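Local coordinates for protein NAD-dependent epimerase/dehydratase (Veillonella parvula DSM 2008, PDB 3R6D) that probably binds NAD(P) through its Rossmann-type fold and may act as an epimerase or dehydratase, its substrate being unknown, at residues K121-N126 and L154-N159; F190-A195 and T199-T204; S86-I91 and R136-V141; T9-A14 and G59-P64. All blocks are in the same frame, centred on the assembly; numbering follows the deposited sequence.

Interaction 1. Residues K121-N126 and L154-N159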
loop_
_atom_site.group_PDB
_atom_site.type_symbol
_atom_site.label_atom_id
_atom_site.label_comp_id
_atom_site.label_asym_id
_atom_site.label_seq_id
_atom_site.Cartn_x
_atom_site.Cartn_y
_atom_site.Cartn_z
ATOM N N LYS A 121 -0.440 -1.630 22.968
ATOM C CA LYS A 121 -0.516 -2.961 23.593
ATOM C C LYS A 121 -1.603 -3.799 22.937
ATOM O O LYS A 121 -1.387 -4.987 22.628
ATOM C CB LYS A 121 -0.778 -2.830 25.091
ATOM C CG LYS A 121 -0.876 -4.182 25.784
ATOM C CD LYS A 121 -0.978 -3.988 27.310
ATOM C CE LYS A 121 -1.257 -5.287 28.042
ATOM N NZ LYS A 121 -2.595 -5.861 27.664
ATOM N N TRP A 122 -2.763 -3.200 22.658
ATOM C CA TRP A 122 -3.834 -3.942 21.993
ATOM C C TRP A 122 -3.352 -4.440 20.633
ATOM O O TRP A 122 -3.604 -5.587 20.243
ATOM C CB TRP A 122 -5.086 -3.079 21.844
ATOM C CG TRP A 122 -6.269 -3.909 21.405
ATOM C CD1 TRP A 122 -7.185 -4.545 22.231
ATOM C CD2 TRP A 122 -6.658 -4.209 20.065
ATOM N NE1 TRP A 122 -8.107 -5.199 21.477
ATOM C CE2 TRP A 122 -7.814 -5.035 20.146
ATOM C CE3 TRP A 122 -6.141 -3.883 18.802
ATOM C CZ2 TRP A 122 -8.462 -5.550 19.003
ATOM C CZ3 TRP A 122 -6.802 -4.388 17.649
ATOM C CH2 TRP A 122 -7.949 -5.210 17.770
ATOM N N THR A 123 -2.656 -3.576 19.892
ATOM C CA THR A 123 -2.171 -3.933 18.574
ATOM C C THR A 123 -1.291 -5.186 18.625
ATOM O O THR A 123 -1.520 -6.154 17.894
ATOM C CB THR A 123 -1.432 -2.736 17.941
ATOM O OG1 THR A 123 -2.393 -1.722 17.685
ATOM C CG2 THR A 123 -0.719 -3.106 16.641
ATOM N N PHE A 124 -0.298 -5.183 19.524
ATOM C CA PHE A 124 0.611 -6.328 19.598
ATOM C C PHE A 124 -0.009 -7.571 20.236
ATOM O O PHE A 124 0.384 -8.686 19.910
ATOM C CB PHE A 124 1.949 -5.904 20.214
ATOM C CG PHE A 124 2.661 -4.904 19.357
ATOM C CD1 PHE A 124 2.991 -5.227 18.031
ATOM C CD2 PHE A 124 2.980 -3.659 19.825
ATOM C CE1 PHE A 124 3.620 -4.324 17.192
ATOM C CE2 PHE A 124 3.602 -2.719 18.984
ATOM C CZ PHE A 124 3.932 -3.050 17.671
ATOM N N ASP A 125 -1.019 -7.378 21.076
ATOM C CA ASP A 125 -1.793 -8.490 21.616
ATOM C C ASP A 125 -2.579 -9.196 20.517
ATOM O O ASP A 125 -3.000 -10.335 20.688
ATOM C CB ASP A 125 -2.787 -7.995 22.669
ATOM C CG ASP A 125 -2.143 -7.625 24.009
ATOM O OD1 ASP A 125 -0.920 -7.839 24.232
ATOM O OD2 ASP A 125 -2.893 -7.099 24.869
ATOM N N ASN A 126 -2.792 -8.523 19.390
ATOM C CA ASN A 126 -3.678 -9.021 18.335
ATOM C C ASN A 126 -2.986 -9.302 17.010
ATOM O O ASN A 126 -3.642 -9.423 15.968
ATOM C CB ASN A 126 -4.869 -8.054 18.162
ATOM C CG ASN A 126 -5.888 -8.246 19.267
ATOM O OD1 ASN A 126 -6.765 -9.110 19.166
ATOM N ND2 ASN A 126 -5.741 -7.502 20.348
ATOM N N LEU A 154 -0.652 2.062 8.060
ATOM C CA LEU A 154 -2.102 1.994 8.278
ATOM C C LEU A 154 -2.407 1.522 9.663
ATOM O O LEU A 154 -1.808 0.553 10.141
ATOM C CB LEU A 154 -2.766 1.064 7.266
ATOM C CG LEU A 154 -2.443 1.347 5.784
ATOM C CD1 LEU A 154 -3.315 0.483 4.895
ATOM C CD2 LEU A 154 -2.646 2.837 5.439
ATOM N N THR A 155 -3.385 2.184 10.302
ATOM C CA THR A 155 -3.976 1.685 11.534
ATOM C C THR A 155 -5.012 0.581 11.181
ATOM O O THR A 155 -5.005 0.094 10.054
ATOM C CB THR A 155 -4.475 2.839 12.376
ATOM O OG1 THR A 155 -4.905 2.322 13.649
ATOM C CG2 THR A 155 -5.604 3.634 11.701
ATOM N N TRP A 156 -5.819 0.155 12.152
ATOM C CA TRP A 156 -6.635 -1.055 11.968
ATOM C C TRP A 156 -7.742 -0.843 10.942
ATOM O O TRP A 156 -8.476 0.136 11.027
ATOM C CB TRP A 156 -7.223 -1.450 13.333
ATOM C CG TRP A 156 -6.157 -2.090 14.211
ATOM C CD1 TRP A 156 -5.312 -1.464 15.098
ATOM C CD2 TRP A 156 -5.771 -3.457 14.183
ATOM N NE1 TRP A 156 -4.440 -2.376 15.646
ATOM C CE2 TRP A 156 -4.696 -3.610 15.089
ATOM C CE3 TRP A 156 -6.239 -4.579 13.478
ATOM C CZ2 TRP A 156 -4.092 -4.860 15.324
ATOM C CZ3 TRP A 156 -5.649 -5.822 13.718
ATOM C CH2 TRP A 156 -4.590 -5.959 14.644
ATOM N N LEU A 157 -7.856 -1.767 9.997
ATOM C CA LEU A 157 -8.716 -1.563 8.828
ATOM C C LEU A 157 -10.121 -2.126 8.993
ATOM O O LEU A 157 -10.342 -3.117 9.673
ATOM C CB LEU A 157 -8.105 -2.221 7.602
ATOM C CG LEU A 157 -6.773 -1.631 7.162
ATOM C CD1 LEU A 157 -6.093 -2.525 6.102
ATOM C CD2 LEU A 157 -6.982 -0.212 6.585
ATOM N N TYR A 158 -11.079 -1.495 8.325
ATOM C CA TYR A 158 -12.419 -2.027 8.210
ATOM C C TYR A 158 -13.003 -1.477 6.899
ATOM O O TYR A 158 -12.390 -0.621 6.250
ATOM C CB TYR A 158 -13.248 -1.676 9.459
ATOM C CG TYR A 158 -13.626 -0.213 9.611
ATOM C CD1 TYR A 158 -14.936 0.204 9.385
ATOM C CD2 TYR A 158 -12.680 0.757 9.967
ATOM C CE1 TYR A 158 -15.306 1.527 9.527
ATOM C CE2 TYR A 158 -13.039 2.098 10.111
ATOM C CZ TYR A 158 -14.367 2.477 9.911
ATOM O OH TYR A 158 -14.743 3.802 10.076
ATOM N N ASN A 159 -14.175 -1.984 6.527
ATOM C CA ASN A 159 -14.844 -1.563 5.306
ATOM C C ASN A 159 -16.087 -0.782 5.600
ATOM O O ASN A 159 -16.957 -1.254 6.336
ATOM C CB ASN A 159 -15.217 -2.776 4.447
ATOM C CG ASN A 159 -14.003 -3.541 3.988
ATOM O OD1 ASN A 159 -12.952 -2.954 3.728
ATOM N ND2 ASN A 159 -14.130 -4.848 3.870
#

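Interaction 2. Residues F190-A195 and T199-T204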
loop_
_atom_site.group_PDB
_atom_site.type_symbol
_atom_site.label_atom_id
_atom_site.label_comp_id
_atom_site.label_asym_id
_atom_site.label_seq_id
_atom_site.Cartn_x
_atom_site.Cartn_y
_atom_site.Cartn_z
ATOM N N PHE A 190 -5.191 7.608 -4.073
ATOM C CA PHE A 190 -5.620 8.345 -5.253
ATOM C C PHE A 190 -5.052 9.769 -5.202
ATOM O O PHE A 190 -4.510 10.284 -6.183
ATOM C CB PHE A 190 -7.149 8.352 -5.285
ATOM C CG PHE A 190 -7.738 9.118 -6.436
ATOM C CD1 PHE A 190 -8.121 8.462 -7.602
ATOM C CD2 PHE A 190 -7.916 10.488 -6.341
ATOM C CE1 PHE A 190 -8.702 9.177 -8.670
ATOM C CE2 PHE A 190 -8.457 11.214 -7.409
ATOM C CZ PHE A 190 -8.850 10.545 -8.556
ATOM N N ASP A 191 -5.210 10.416 -4.046
ATOM C CA ASP A 191 -4.776 11.814 -3.902
ATOM C C ASP A 191 -3.258 11.925 -4.085
ATOM O O ASP A 191 -2.781 12.852 -4.754
ATOM C CB ASP A 191 -5.208 12.374 -2.563
ATOM C CG ASP A 191 -6.715 12.579 -2.470
ATOM O OD1 ASP A 191 -7.380 12.608 -3.527
ATOM O OD2 ASP A 191 -7.253 12.718 -1.347
ATOM N N ILE A 192 -2.492 10.965 -3.552
ATOM C CA ILE A 192 -1.050 10.984 -3.748
ATOM C C ILE A 192 -0.681 10.891 -5.228
ATOM O O ILE A 192 0.247 11.566 -5.714
ATOM C CB ILE A 192 -0.416 9.875 -2.902
ATOM C CG1 ILE A 192 -0.556 10.228 -1.421
ATOM C CG2 ILE A 192 1.041 9.664 -3.266
ATOM C CD1 ILE A 192 -0.224 9.095 -0.469
ATOM N N LEU A 193 -1.395 10.024 -5.955
ATOM C CA LEU A 193 -1.150 9.836 -7.388
ATOM C C LEU A 193 -1.531 11.042 -8.253
ATOM O O LEU A 193 -1.163 11.102 -9.413
ATOM C CB LEU A 193 -1.882 8.592 -7.890
ATOM C CG LEU A 193 -1.339 7.244 -7.382
ATOM C CD1 LEU A 193 -2.349 6.124 -7.611
ATOM C CD2 LEU A 193 0.026 6.937 -8.004
ATOM N N HIS A 194 -2.280 11.965 -7.675
ATOM C CA HIS A 194 -2.683 13.197 -8.346
ATOM C C HIS A 194 -1.927 14.429 -7.862
ATOM O O HIS A 194 -2.224 15.536 -8.321
ATOM C CB HIS A 194 -4.196 13.386 -8.211
ATOM C CG HIS A 194 -4.978 12.446 -9.069
ATOM N ND1 HIS A 194 -5.144 11.108 -8.745
ATOM C CD2 HIS A 194 -5.645 12.646 -10.233
ATOM C CE1 HIS A 194 -5.875 10.529 -9.695
ATOM N NE2 HIS A 194 -6.196 11.441 -10.599
ATOM N N ALA A 195 -0.962 14.270 -6.965
ATOM C CA ALA A 195 -0.280 15.411 -6.330
ATOM C C ALA A 195 0.841 15.951 -7.229
ATOM O O ALA A 195 1.883 15.321 -7.377
ATOM C CB ALA A 195 0.305 14.957 -4.979
ATOM N N THR A 199 6.672 16.169 -3.079
ATOM C CA THR A 199 7.758 16.195 -2.103
ATOM C C THR A 199 7.371 15.668 -0.707
ATOM O O THR A 199 8.197 15.002 -0.080
ATOM C CB THR A 199 8.469 17.565 -2.024
ATOM O OG1 THR A 199 7.537 18.546 -1.580
ATOM C CG2 THR A 199 9.036 17.958 -3.390
ATOM N N PRO A 200 6.128 15.914 -0.218
ATOM C CA PRO A 200 5.801 15.327 1.093
ATOM C C PRO A 200 5.765 13.796 1.086
ATOM O O PRO A 200 5.696 13.186 2.166
ATOM C CB PRO A 200 4.395 15.852 1.407
ATOM C CG PRO A 200 4.266 17.090 0.569
ATOM C CD PRO A 200 5.043 16.803 -0.699
ATOM N N PHE A 201 5.774 13.191 -0.109
ATOM C CA PHE A 201 5.702 11.778 -0.266
ATOM C C PHE A 201 7.000 11.167 -0.782
ATOM O O PHE A 201 7.074 9.993 -1.054
ATOM C CB PHE A 201 4.540 11.459 -1.207
ATOM C CG PHE A 201 3.257 12.079 -0.752
ATOM C CD1 PHE A 201 2.731 11.769 0.504
ATOM C CD2 PHE A 201 2.622 13.052 -1.526
ATOM C CE1 PHE A 201 1.609 12.396 0.968
ATOM C CE2 PHE A 201 1.487 13.681 -1.067
ATOM C CZ PHE A 201 0.971 13.353 0.178
ATOM N N HIS A 202 8.033 11.991 -0.953
ATOM C CA HIS A 202 9.289 11.544 -1.522
ATOM C C HIS A 202 10.155 10.931 -0.422
ATOM O O HIS A 202 10.716 11.654 0.405
ATOM C CB HIS A 202 10.024 12.748 -2.133
ATOM C CG HIS A 202 11.213 12.374 -2.965
ATOM N ND1 HIS A 202 12.458 12.084 -2.441
ATOM C CD2 HIS A 202 11.329 12.212 -4.304
ATOM C CE1 HIS A 202 13.282 11.752 -3.424
ATOM N NE2 HIS A 202 12.629 11.843 -4.566
ATOM N N ARG A 203 10.283 9.603 -0.419
ATOM C CA ARG A 203 11.066 8.882 0.595
ATOM C C ARG A 203 10.579 9.257 1.982
ATOM O O ARG A 203 11.370 9.584 2.865
ATOM C CB ARG A 203 12.563 9.102 0.417
ATOM C CG ARG A 203 13.037 8.577 -0.925
ATOM C CD ARG A 203 14.537 8.780 -1.168
ATOM N NE ARG A 203 15.403 8.200 -0.139
ATOM C CZ ARG A 203 15.759 6.911 -0.039
ATOM N NH1 ARG A 203 15.267 6.001 -0.861
ATOM N NH2 ARG A 203 16.601 6.515 0.927
ATOM N N THR A 204 9.282 9.103 2.198
ATOM C CA THR A 204 8.703 9.325 3.505
ATOM C C THR A 204 7.750 8.185 3.887
ATOM O O THR A 204 7.325 7.400 3.047
ATOM C CB THR A 204 7.966 10.667 3.560
ATOM O OG1 THR A 204 6.888 10.599 2.652
ATOM C CG2 THR A 204 8.865 11.832 3.217
#

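Interaction 3. Residues S86-I91 and R136-V141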
loop_
_atom_site.group_PDB
_atom_site.type_symbol
_atom_site.label_atom_id
_atom_site.label_comp_id
_atom_site.label_asym_id
_atom_site.label_seq_id
_atom_site.Cartn_x
_atom_site.Cartn_y
_atom_site.Cartn_z
ATOM N N SER A 86 12.509 -10.625 2.668
ATOM C CA SER A 86 13.029 -11.222 1.437
ATOM C C SER A 86 12.147 -10.911 0.221
ATOM O O SER A 86 12.687 -10.654 -0.841
ATOM C CB SER A 86 13.265 -12.709 1.608
ATOM O OG SER A 86 12.043 -13.311 1.940
ATOM N N ASP A 87 10.829 -10.933 0.389
ATOM C CA ASP A 87 9.944 -10.514 -0.724
ATOM C C ASP A 87 10.159 -9.055 -1.071
ATOM O O ASP A 87 10.237 -8.685 -2.222
ATOM C CB ASP A 87 8.469 -10.775 -0.470
ATOM C CG ASP A 87 8.121 -12.248 -0.513
ATOM O OD1 ASP A 87 8.957 -13.070 -0.965
ATOM O OD2 ASP A 87 6.987 -12.567 -0.116
HETATM N N MSE A 88 10.306 -8.215 -0.054
HETATM C CA MSE A 88 10.564 -6.814 -0.320
HETATM C C MSE A 88 11.895 -6.642 -1.025
HETATM O O MSE A 88 12.016 -5.848 -1.944
HETATM C CB MSE A 88 10.561 -6.022 0.988
HETATM C CG MSE A 88 10.441 -4.501 0.862
HETATM SE SE MSE A 88 8.687 -3.837 0.235
HETATM C CE MSE A 88 9.656 -3.454 -1.178
ATOM N N ALA A 89 12.898 -7.435 -0.629
ATOM C CA ALA A 89 14.188 -7.347 -1.294
ATOM C C ALA A 89 14.081 -7.767 -2.758
ATOM O O ALA A 89 14.711 -7.157 -3.635
ATOM C CB ALA A 89 15.250 -8.188 -0.556
ATOM N N SER A 90 13.303 -8.812 -3.012
ATOM C CA SER A 90 13.109 -9.251 -4.403
ATOM C C SER A 90 12.406 -8.180 -5.244
ATOM O O SER A 90 12.761 -7.985 -6.416
ATOM C CB SER A 90 12.331 -10.544 -4.451
ATOM O OG SER A 90 13.101 -11.587 -3.884
ATOM N N ILE A 91 11.418 -7.492 -4.651
ATOM C CA ILE A 91 10.705 -6.409 -5.322
ATOM C C ILE A 91 11.673 -5.252 -5.598
ATOM O O ILE A 91 11.745 -4.751 -6.697
ATOM C CB ILE A 91 9.502 -5.947 -4.477
ATOM C CG1 ILE A 91 8.449 -7.064 -4.470
ATOM C CG2 ILE A 91 8.929 -4.633 -5.036
ATOM C CD1 ILE A 91 7.389 -6.863 -3.423
ATOM N N ARG A 136 8.351 -5.293 9.990
ATOM C CA ARG A 136 9.512 -4.473 10.288
ATOM C C ARG A 136 10.654 -4.666 9.256
ATOM O O ARG A 136 11.256 -3.693 8.786
ATOM C CB ARG A 136 10.006 -4.756 11.717
ATOM C CG ARG A 136 11.081 -3.845 12.159
ATOM C CD ARG A 136 11.458 -4.115 13.596
ATOM N NE ARG A 136 10.430 -3.653 14.519
ATOM C CZ ARG A 136 9.690 -4.433 15.308
ATOM N NH1 ARG A 136 9.872 -5.759 15.304
ATOM N NH2 ARG A 136 8.796 -3.880 16.125
ATOM N N GLN A 137 10.951 -5.931 8.925
ATOM C CA GLN A 137 12.033 -6.213 7.992
ATOM C C GLN A 137 11.722 -5.670 6.590
ATOM O O GLN A 137 12.603 -5.098 5.966
ATOM C CB GLN A 137 12.344 -7.713 7.955
ATOM C CG GLN A 137 13.074 -8.175 9.245
ATOM C CD GLN A 137 13.547 -9.625 9.235
ATOM O OE1 GLN A 137 12.837 -10.497 8.755
ATOM N NE2 GLN A 137 14.759 -9.890 9.802
ATOM N N ALA A 138 10.478 -5.833 6.111
ATOM C CA ALA A 138 10.067 -5.282 4.803
ATOM C C ALA A 138 10.191 -3.765 4.744
ATOM O O ALA A 138 10.733 -3.210 3.779
ATOM C CB ALA A 138 8.650 -5.695 4.486
ATOM N N ARG A 139 9.771 -3.116 5.839
ATOM C CA ARG A 139 9.922 -1.681 5.950
ATOM C C ARG A 139 11.383 -1.259 5.877
ATOM O O ARG A 139 11.746 -0.357 5.111
ATOM C CB ARG A 139 9.319 -1.190 7.253
ATOM C CG ARG A 139 9.678 0.265 7.484
ATOM C CD ARG A 139 9.615 0.615 8.908
ATOM N NE ARG A 139 10.708 0.032 9.672
ATOM C CZ ARG A 139 10.737 0.088 10.985
ATOM N NH1 ARG A 139 9.739 0.671 11.653
ATOM N NH2 ARG A 139 11.774 -0.422 11.632
ATOM N N ASN A 140 12.248 -1.936 6.648
ATOM C CA ASN A 140 13.679 -1.617 6.639
ATOM C C ASN A 140 14.285 -1.782 5.264
ATOM O O ASN A 140 15.038 -0.920 4.828
ATOM C CB ASN A 140 14.443 -2.486 7.645
ATOM C CG ASN A 140 14.073 -2.168 9.084
ATOM O OD1 ASN A 140 13.428 -1.147 9.367
ATOM N ND2 ASN A 140 14.477 -3.044 10.005
ATOM N N VAL A 141 13.932 -2.877 4.563
ATOM C CA VAL A 141 14.485 -3.091 3.221
ATOM C C VAL A 141 14.097 -1.909 2.316
ATOM O O VAL A 141 14.904 -1.402 1.528
ATOM C CB VAL A 141 14.022 -4.433 2.604
ATOM C CG1 VAL A 141 14.337 -4.490 1.093
ATOM C CG2 VAL A 141 14.721 -5.608 3.342
#

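Interaction 4. Residues T9-A14 and G59-P64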
loop_
_atom_site.group_PDB
_atom_site.type_symbol
_atom_site.label_atom_id
_atom_site.label_comp_id
_atom_site.label_asym_id
_atom_site.label_seq_id
_atom_site.Cartn_x
_atom_site.Cartn_y
_atom_site.Cartn_z
ATOM N N THR A 9 1.816 -0.622 -11.972
ATOM C CA THR A 9 1.799 -2.051 -11.672
ATOM C C THR A 9 1.438 -2.216 -10.214
ATOM O O THR A 9 2.031 -1.565 -9.346
ATOM C CB THR A 9 3.120 -2.721 -12.029
ATOM O OG1 THR A 9 3.321 -2.611 -13.442
ATOM C CG2 THR A 9 3.154 -4.207 -11.623
ATOM N N ILE A 10 0.466 -3.091 -9.975
ATOM C CA ILE A 10 -0.028 -3.388 -8.636
ATOM C C ILE A 10 0.434 -4.776 -8.228
ATOM O O ILE A 10 0.075 -5.781 -8.858
ATOM C CB ILE A 10 -1.546 -3.227 -8.555
ATOM C CG1 ILE A 10 -1.938 -1.756 -8.918
ATOM C CG2 ILE A 10 -2.096 -3.647 -7.221
ATOM C CD1 ILE A 10 -3.430 -1.465 -8.895
ATOM N N LEU A 11 1.255 -4.828 -7.184
ATOM C CA LEU A 11 1.695 -6.073 -6.575
ATOM C C LEU A 11 0.793 -6.335 -5.367
ATOM O O LEU A 11 0.314 -5.391 -4.716
ATOM C CB LEU A 11 3.182 -5.966 -6.156
ATOM C CG LEU A 11 4.136 -5.441 -7.243
ATOM C CD1 LEU A 11 5.553 -5.422 -6.699
ATOM C CD2 LEU A 11 4.050 -6.313 -8.498
ATOM N N GLY A 12 0.557 -7.601 -5.041
ATOM C CA GLY A 12 -0.460 -7.897 -4.025
ATOM C C GLY A 12 -1.848 -7.543 -4.535
ATOM O O GLY A 12 -2.714 -7.138 -3.765
ATOM N N ALA A 13 -2.082 -7.726 -5.834
ATOM C CA ALA A 13 -3.290 -7.227 -6.483
ATOM C C ALA A 13 -4.585 -7.787 -5.954
ATOM O O ALA A 13 -5.640 -7.167 -6.127
ATOM C CB ALA A 13 -3.207 -7.468 -7.986
ATOM N N ALA A 14 -4.548 -8.990 -5.356
ATOM C CA ALA A 14 -5.793 -9.571 -4.845
ATOM C C ALA A 14 -6.200 -9.058 -3.442
ATOM O O ALA A 14 -7.301 -9.346 -2.970
ATOM C CB ALA A 14 -5.704 -11.093 -4.852
ATOM N N GLY A 59 2.631 -14.804 -11.654
ATOM C CA GLY A 59 3.867 -15.075 -10.965
ATOM C C GLY A 59 3.809 -14.751 -9.491
ATOM O O GLY A 59 2.791 -14.295 -8.954
ATOM N N SER A 60 4.919 -15.062 -8.834
ATOM C CA SER A 60 5.113 -14.774 -7.418
ATOM C C SER A 60 6.332 -13.901 -7.272
ATOM O O SER A 60 7.081 -13.634 -8.233
ATOM C CB SER A 60 5.347 -16.086 -6.663
ATOM O OG SER A 60 6.716 -16.487 -6.854
ATOM N N PHE A 61 6.591 -13.458 -6.042
ATOM C CA PHE A 61 7.789 -12.673 -5.808
ATOM C C PHE A 61 9.086 -13.474 -5.921
ATOM O O PHE A 61 10.161 -12.880 -5.923
ATOM C CB PHE A 61 7.724 -11.912 -4.461
ATOM C CG PHE A 61 6.561 -10.957 -4.351
ATOM C CD1 PHE A 61 6.222 -10.115 -5.407
ATOM C CD2 PHE A 61 5.807 -10.906 -3.179
ATOM C CE1 PHE A 61 5.153 -9.244 -5.303
ATOM C CE2 PHE A 61 4.718 -10.049 -3.067
ATOM C CZ PHE A 61 4.402 -9.201 -4.134
ATOM N N GLN A 62 8.973 -14.798 -6.052
ATOM C CA GLN A 62 10.147 -15.682 -6.234
ATOM C C GLN A 62 10.376 -16.035 -7.699
ATOM O O GLN A 62 11.192 -16.911 -7.999
ATOM C CB GLN A 62 10.020 -16.945 -5.373
ATOM C CG GLN A 62 10.228 -16.669 -3.895
ATOM C CD GLN A 62 9.018 -15.997 -3.265
ATOM O OE1 GLN A 62 7.899 -16.508 -3.339
ATOM N NE2 GLN A 62 9.234 -14.847 -2.660
ATOM N N ASN A 63 9.671 -15.359 -8.611
ATOM C CA ASN A 63 9.885 -15.532 -10.050
ATOM C C ASN A 63 10.454 -14.232 -10.622
ATOM O O ASN A 63 9.667 -13.374 -11.112
ATOM C CB ASN A 63 8.597 -15.859 -10.784
ATOM C CG ASN A 63 7.879 -17.095 -10.261
ATOM O OD1 ASN A 63 6.676 -17.032 -10.052
ATOM N ND2 ASN A 63 8.583 -18.216 -10.097
ATOM N N PRO A 64 11.801 -14.056 -10.558
ATOM C CA PRO A 64 12.345 -12.730 -10.874
ATOM C C PRO A 64 12.092 -12.277 -12.319
ATOM O O PRO A 64 11.867 -11.084 -12.582
ATOM C CB PRO A 64 13.843 -12.878 -10.536
ATOM C CG PRO A 64 14.127 -14.361 -10.570
ATOM C CD PRO A 64 12.856 -14.986 -10.087
#

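Interaction 1. Residues K121-N126 and L154-N159
W156 reaches from the strand side to meet W122, T123 and N126 near the C-terminal end of helix 117-125. Its CB points toward the helix, and a chi1 of -75°, with CG beside the backbone N, carries the indole out across the gap. W156 CG lies 4.2 Å from W122 CZ3. On the pyrrole part, W156 NE1 donates to T123 OG1 at 3.0 Å, almost straight and in the plane of the indole. T123 suits this place because its small hydroxyl can accept that bond while pairing with the carbonyl of L119 one helical turn back. Farther along, W156 CE2 receives W122 CZ3 at 3.4 Å, the atom standing over the middle of the ring system. The two indoles thus form a T-shaped pair, planes at 77°, with the edge of W122 against the face of W156. At the far rim, W156 CH2 comes to 3.8 Å from N126 O. N126 in turn sends ND2 to W122 O at 2.9 Å, placing its amide nitrogen over a face of the W122 ring. In the fold, W156 pairs through its backbone with V180 of strand 179-181, T123 rests on M108 of strand 102-108, and P218 packs on W122.

Interaction 2. Residues F190-A195 and T199-T204
F201 CG (chi1 -54°) and I192 CG1 (chi1 -69°) both lie beside their own backbone N, which turns the phenyl ring and the isoleucine branch toward each other. With these torsions the ring lies across the branched side chain. I192 CG1 sits 3.8 Å from the F201 ring centroid and only 11° off its normal, a CH-pi contact over the face. The other branch, I192 CG2, reaches F201 CG at 4.1 Å, and the end of the long arm, I192 CD1, reaches F201 CE1 at 4.0 Å. A beta-branched isoleucine suits the spot because three of its carbons cover one flat face at once. The opposite face is covered by P200, whose CB stands over the ring centre, while at the edge A195 CB lies 4.3 Å from F201 CE2. A195 brings just a methyl group to this rim. The turn is tied by T204 OG1, which donates to P200 O at 2.9 Å. Across the helix end, H194 ND1 donates to F190 O at 2.8 Å. I192 also touches I104 and L152 of the central sheet. The contact closes the second half of a beta-alpha-beta unit of the Rossmann-type fold: strand 179-181, helix 182-193 and strand 204-209, with both strands running parallel to strand 148-158.

Interaction 3. Residues S86-I91 and R136-V141
M88, a selenomethionine here, lies against A138 and V141 where two neighbouring helices of the Rossmann-type alpha/beta fold run side by side. Over these segments the axes approach to 8.3 Å and run nearly parallel, at 24°. Such closeness depends on small residues: A138 presents only a methyl group, and the CB atoms of M88 and A138 are 4.0 Å apart. The M88 chain starts toward the partner helix, and a chi1 of -164°, with CG opposite the backbone N, brings M88 CG to 3.2 Å from the carbonyl O of A138. Beyond CG the chain bends at chi2 and chi3, so the selenium end leads away from helix 129-144. V141 and M88 lie alongside, pointing opposite ways, with V141 CG1 3.9 Å from M88 CG. That methyl also fits over the backbone beside A89, a second small residue that leaves room for it. A valine gives the bulk to fill the groove without the length to cross it. Behind the interface, R139 holds N140 side-on, and L111 O takes a further bond from the arginine. V141 CG1 ends 3.7 Å from A89 N and 4.2 Å from A89 CB.

Interaction 4. Residues T9-A14 and G59-P64
Strand 9-11 ends at L11 and turns at G12, which takes a positive phi of 67°, while the facing segment 59-64 is a loop folded into a type I beta turn from S60 to N63. F61, at the second position of that turn, does not aim its CB at the strand, but a chi1 of -59° brings the ring to L11. The meeting is by the ring's edge: F61 CE1 lies 3.9 Å from L11 CB, near the plane of the phenyl, and L11 CD1 adds a looser touch to it at 4.1 Å. F61 CZ passes beside the backbone of G12, 4.3 Å from G12 N. Leucine suits the buried strand end, and glycine suits the bend because of its positive phi. The turn holds itself in shape. S60 OG accepts from Q62 N at 2.9 Å, an ST turn, and N63 OD1 accepts from S60 N at 2.9 Å. G59 has a phi of 157°, accessible because it carries no CB to strike the preceding carbonyl. I91 of helix 85-96 packs on both L11 and F61. The site is typical of a Rossmann fold: G12 follows the first strand where the glycine-rich dinucleotide loop begins, and the loop after strand 54-58 lies beside it, consistent with a place at the edge of the NAD(P) pocket as in related dehydrogenases and epimerases.

Interactions 3 and 4 are neighbours, their centres 14 Å apart: the loop after strand 54-58 packs against helix 85-96, S90 meeting F61, and interaction 3 pairs that helix with helix 129-144. The others are separate. Interaction 1 lies 21 Å from interaction 3 and 25 Å from interaction 4, centre to centre, and interaction 2 stands 21 to 24 Å from each of them. Along the chain, interaction 4 closes first; interactions 3 and 1 then interleave, helix 129-144 lying between helix 117-125 and strand 148-158; interaction 2 comes last, joining a helix end to the loop before strand 204-209. Interactions 1 and 4 reach the same mixed sheet, joining it to a helix and a loop.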